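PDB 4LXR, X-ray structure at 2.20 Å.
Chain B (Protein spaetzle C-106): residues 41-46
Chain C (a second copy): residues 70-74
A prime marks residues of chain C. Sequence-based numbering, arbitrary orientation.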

ATOM      1  N   ALA B  41      -2.700   9.797  23.963  1.00103.36           N
ATOM      2  CA  ALA B  41      -2.421   9.175  22.668  1.00111.87           C
ATOM      3  C   ALA B  41      -3.573   9.333  21.652  1.00108.07           C
ATOM      4  O   ALA B  41      -4.582   8.628  21.732  1.00108.13           O
ATOM      5  CB  ALA B  41      -2.080   7.706  22.864  1.00102.22           C
ATOM      6  N   ILE B  42      -3.415  10.243  20.690  1.00104.14           N
ATOM      7  CA  ILE B  42      -4.495  10.531  19.734  1.00 99.96           C
ATOM      8  C   ILE B  42      -4.254   9.988  18.316  1.00 97.62           C
ATOM      9  O   ILE B  42      -3.146  10.057  17.782  1.00102.38           O
ATOM     10  CB  ILE B  42      -4.836  12.047  19.670  1.00102.53           C
ATOM     11  CG1 ILE B  42      -6.122  12.281  18.875  1.00103.85           C
ATOM     12  CG2 ILE B  42      -3.695  12.842  19.065  1.00100.62           C
ATOM     13  CD1 ILE B  42      -7.349  11.673  19.513  1.00108.90           C
ATOM     14  N   GLN B  43      -5.312   9.443  17.722  1.00 84.94           N
ATOM     15  CA  GLN B  43      -5.246   8.872  16.386  1.00 81.92           C
ATOM     16  C   GLN B  43      -5.566   9.956  15.354  1.00 80.20           C
ATOM     17  O   GLN B  43      -6.443  10.789  15.578  1.00 83.05           O
ATOM     18  CB  GLN B  43      -6.237   7.713  16.277  1.00 83.48           C
ATOM     19  CG  GLN B  43      -6.309   7.066  14.905  1.00 86.74           C
ATOM     20  CD  GLN B  43      -7.629   6.349  14.669  1.00 88.00           C
ATOM     21  OE1 GLN B  43      -8.656   6.705  15.250  1.00 84.20           O
ATOM     22  NE2 GLN B  43      -7.606   5.332  13.814  1.00 89.20           N
ATOM     23  N   ILE B  44      -4.842   9.963  14.237  1.00 70.06           N
ATOM     24  CA  ILE B  44      -5.062  10.968  13.204  1.00 63.75           C
ATOM     25  C   ILE B  44      -5.170  10.329  11.829  1.00 62.30           C
ATOM     26  O   ILE B  44      -4.864   9.150  11.657  1.00 61.32           O
ATOM     27  CB  ILE B  44      -3.929  12.018  13.164  1.00 73.05           C
ATOM     28  CG1 ILE B  44      -2.630  11.392  12.648  1.00 72.69           C
ATOM     29  CG2 ILE B  44      -3.741  12.675  14.530  1.00 68.62           C
ATOM     30  CD1 ILE B  44      -1.435  12.327  12.695  1.00 67.66           C
ATOM     31  N   GLU B  45      -5.619  11.114  10.857  1.00 56.93           N
ATOM     32  CA  GLU B  45      -5.628  10.692   9.469  1.00 53.88           C
ATOM     33  C   GLU B  45      -5.106  11.853   8.622  1.00 53.54           C
ATOM     34  O   GLU B  45      -5.675  12.948   8.636  1.00 54.08           O
ATOM     35  CB  GLU B  45      -7.041  10.274   9.039  1.00 57.38           C
ATOM     36  CG  GLU B  45      -7.185   9.909   7.568  1.00 50.73           C
ATOM     37  CD  GLU B  45      -8.618   9.540   7.177  1.00 61.75           C
ATOM     38  OE1 GLU B  45      -9.179   8.608   7.802  1.00 61.41           O
ATOM     39  OE2 GLU B  45      -9.182  10.182   6.245  1.00 58.79           O
ATOM     40  N   GLU B  46      -4.011  11.614   7.904  1.00 54.80           N
ATOM     41  CA  GLU B  46      -3.361  12.642   7.094  1.00 56.31           C
ATOM     42  C   GLU B  46      -3.382  12.284   5.618  1.00 49.22           C
ATOM     43  O   GLU B  46      -3.111  11.141   5.253  1.00 49.58           O
ATOM     44  CB  GLU B  46      -1.900  12.814   7.517  1.00 62.80           C
ATOM     45  CG  GLU B  46      -1.669  13.699   8.726  1.00 69.12           C
ATOM     46  CD  GLU B  46      -0.191  13.866   9.032  1.00 71.86           C
ATOM     47  OE1 GLU B  46       0.528  12.843   9.070  1.00 63.60           O
ATOM     48  OE2 GLU B  46       0.253  15.018   9.211  1.00 70.34           O
TER
ATOM     49  N   GLN C  70     -19.746   7.021   8.116  1.00 43.40           N
ATOM     50  CA  GLN C  70     -19.270   7.809   9.238  1.00 45.04           C
ATOM     51  C   GLN C  70     -17.860   7.370   9.625  1.00 51.71           C
ATOM     52  O   GLN C  70     -17.610   6.182   9.808  1.00 49.50           O
ATOM     53  CB  GLN C  70     -20.206   7.623  10.433  1.00 43.86           C
ATOM     54  CG  GLN C  70     -19.785   8.403  11.666  1.00 43.22           C
ATOM     55  CD  GLN C  70     -19.901   9.897  11.457  1.00 50.82           C
ATOM     56  OE1 GLN C  70     -20.989  10.415  11.196  1.00 53.36           O
ATOM     57  NE2 GLN C  70     -18.777  10.598  11.556  1.00 48.55           N
ATOM     58  N   HIS C  71     -16.940   8.322   9.749  1.00 54.02           N
ATOM     59  CA  HIS C  71     -15.611   7.997  10.262  1.00 53.46           C
ATOM     60  C   HIS C  71     -15.355   8.539  11.654  1.00 57.63           C
ATOM     61  O   HIS C  71     -15.933   9.559  12.061  1.00 58.08           O
ATOM     62  CB  HIS C  71     -14.514   8.476   9.326  1.00 49.68           C
ATOM     63  CG  HIS C  71     -14.181   7.487   8.261  1.00 66.21           C
ATOM     64  ND1 HIS C  71     -12.887   7.217   7.873  1.00 78.19           N
ATOM     65  CD2 HIS C  71     -14.978   6.695   7.508  1.00 69.93           C
ATOM     66  CE1 HIS C  71     -12.903   6.302   6.918  1.00 85.26           C
ATOM     67  NE2 HIS C  71     -14.160   5.970   6.678  1.00 77.20           N
ATOM     68  N   TYR C  72     -14.453   7.864  12.358  1.00 49.59           N
ATOM     69  CA  TYR C  72     -14.200   8.146  13.760  1.00 59.06           C
ATOM     70  C   TYR C  72     -12.721   8.347  14.069  1.00 63.97           C
ATOM     71  O   TYR C  72     -11.836   7.822  13.388  1.00 62.10           O
ATOM     72  CB  TYR C  72     -14.748   7.012  14.632  1.00 56.42           C
ATOM     73  CG  TYR C  72     -16.246   6.792  14.516  1.00 56.40           C
ATOM     74  CD1 TYR C  72     -17.134   7.497  15.320  1.00 56.51           C
ATOM     75  CD2 TYR C  72     -16.771   5.870  13.614  1.00 52.00           C
ATOM     76  CE1 TYR C  72     -18.502   7.292  15.226  1.00 58.91           C
ATOM     77  CE2 TYR C  72     -18.142   5.661  13.515  1.00 50.65           C
ATOM     78  CZ  TYR C  72     -18.998   6.373  14.325  1.00 55.84           C
ATOM     79  OH  TYR C  72     -20.358   6.178  14.231  1.00 58.63           O
ATOM     80  N   THR C  73     -12.471   9.131  15.107  1.00 68.13           N
ATOM     81  CA  THR C  73     -11.152   9.250  15.705  1.00 69.64           C
ATOM     82  C   THR C  73     -11.262   8.690  17.126  1.00 68.02           C
ATOM     83  O   THR C  73     -12.267   8.916  17.799  1.00 64.51           O
ATOM     84  CB  THR C  73     -10.688  10.722  15.716  1.00 63.72           C
ATOM     85  OG1 THR C  73     -10.471  11.159  14.370  1.00 57.10           O
ATOM     86  CG2 THR C  73      -9.401  10.882  16.505  1.00 63.50           C
ATOM     87  N   GLN C  74     -10.255   7.939  17.568  1.00 77.97           N
ATOM     88  CA  GLN C  74     -10.280   7.335  18.905  1.00 84.01           C
ATOM     89  C   GLN C  74      -9.388   8.075  19.899  1.00 77.22           C
ATOM     90  O   GLN C  74      -8.394   8.691  19.512  1.00 71.92           O
ATOM     91  CB  GLN C  74      -9.885   5.856  18.844  1.00 91.43           C
ATOM     92  CG  GLN C  74     -10.819   4.993  17.999  1.00 95.31           C
ATOM     93  CD  GLN C  74     -10.919   3.565  18.512  1.00 96.59           C
ATOM     94  OE1 GLN C  74     -10.392   3.239  19.576  1.00102.38           O
ATOM     95  NE2 GLN C  74     -11.599   2.708  17.757  1.00 92.03           N
TER
HETATM   96  O   HOH W   1     -11.379   9.394   9.649  1.00 59.91           O

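Strand 43-46 of chain B, with Ile42 before it, packs against strand 70-73 of chain C and Gln74′ after it, in two copies of Protein spaetzle C-106. The strand axes come no closer than 7.6 Å, and their N-to-C directions differ by 127°, so the strands cross obliquely; no backbone-to-backbone hydrogen bond joins them, and side chains bridge the gap. The small contact buries 249 Å², summed over both sides. The nearest CA atoms are those of Gln43 and Gln74′, 5.8 Å apart. Gln43 points toward chain C, and its chi1 and chi2, both t (177° and -157°), extend the chain so that the amide reaches the partner backbone. There OE1 accepts the one direct hydrogen bond between the stretches, from Gln74′ N to Gln43 OE1, 3.1 Å with an angle of 147° at the hydrogen. Gln74′ itself, with chi1 m, leads its side-chain end away; its part in the bond is its backbone N. Beside this polar link, Thr73′ CG2 lies 3.1 Å from Gln43 O, a tight van der Waals approach, and 3.7 Å from Ile42 CD1, a methyl-to-methyl contact. Thr73′ OG1 is hydrogen-bonded elsewhere in the structure. The CA-to-CB bond of Ile42 points sideways, but chi1 t and chi2 p bring CD1 nearer, to 3.2 Å from Gln74′ O; this is close packing against a carbonyl. Ile44, one residue beyond Gln43, points away, whereas Glu45 again points toward chain C, as strand alternation predicts. Glu45 is extended through chi1 and chi2 (both t), carrying its carboxylate to the edge of the His71′ ring. Glu45 OE1 and His71′ ND1 remain 4.0 Å apart, and a water spans them: it donates to Glu45 OE1 at 3.0 Å and hydrogen-bonds with His71′ ND1 at 3.2 Å. His71′ chi1 at -87° places the ring and chi2 at -138° turns ND1 to this water.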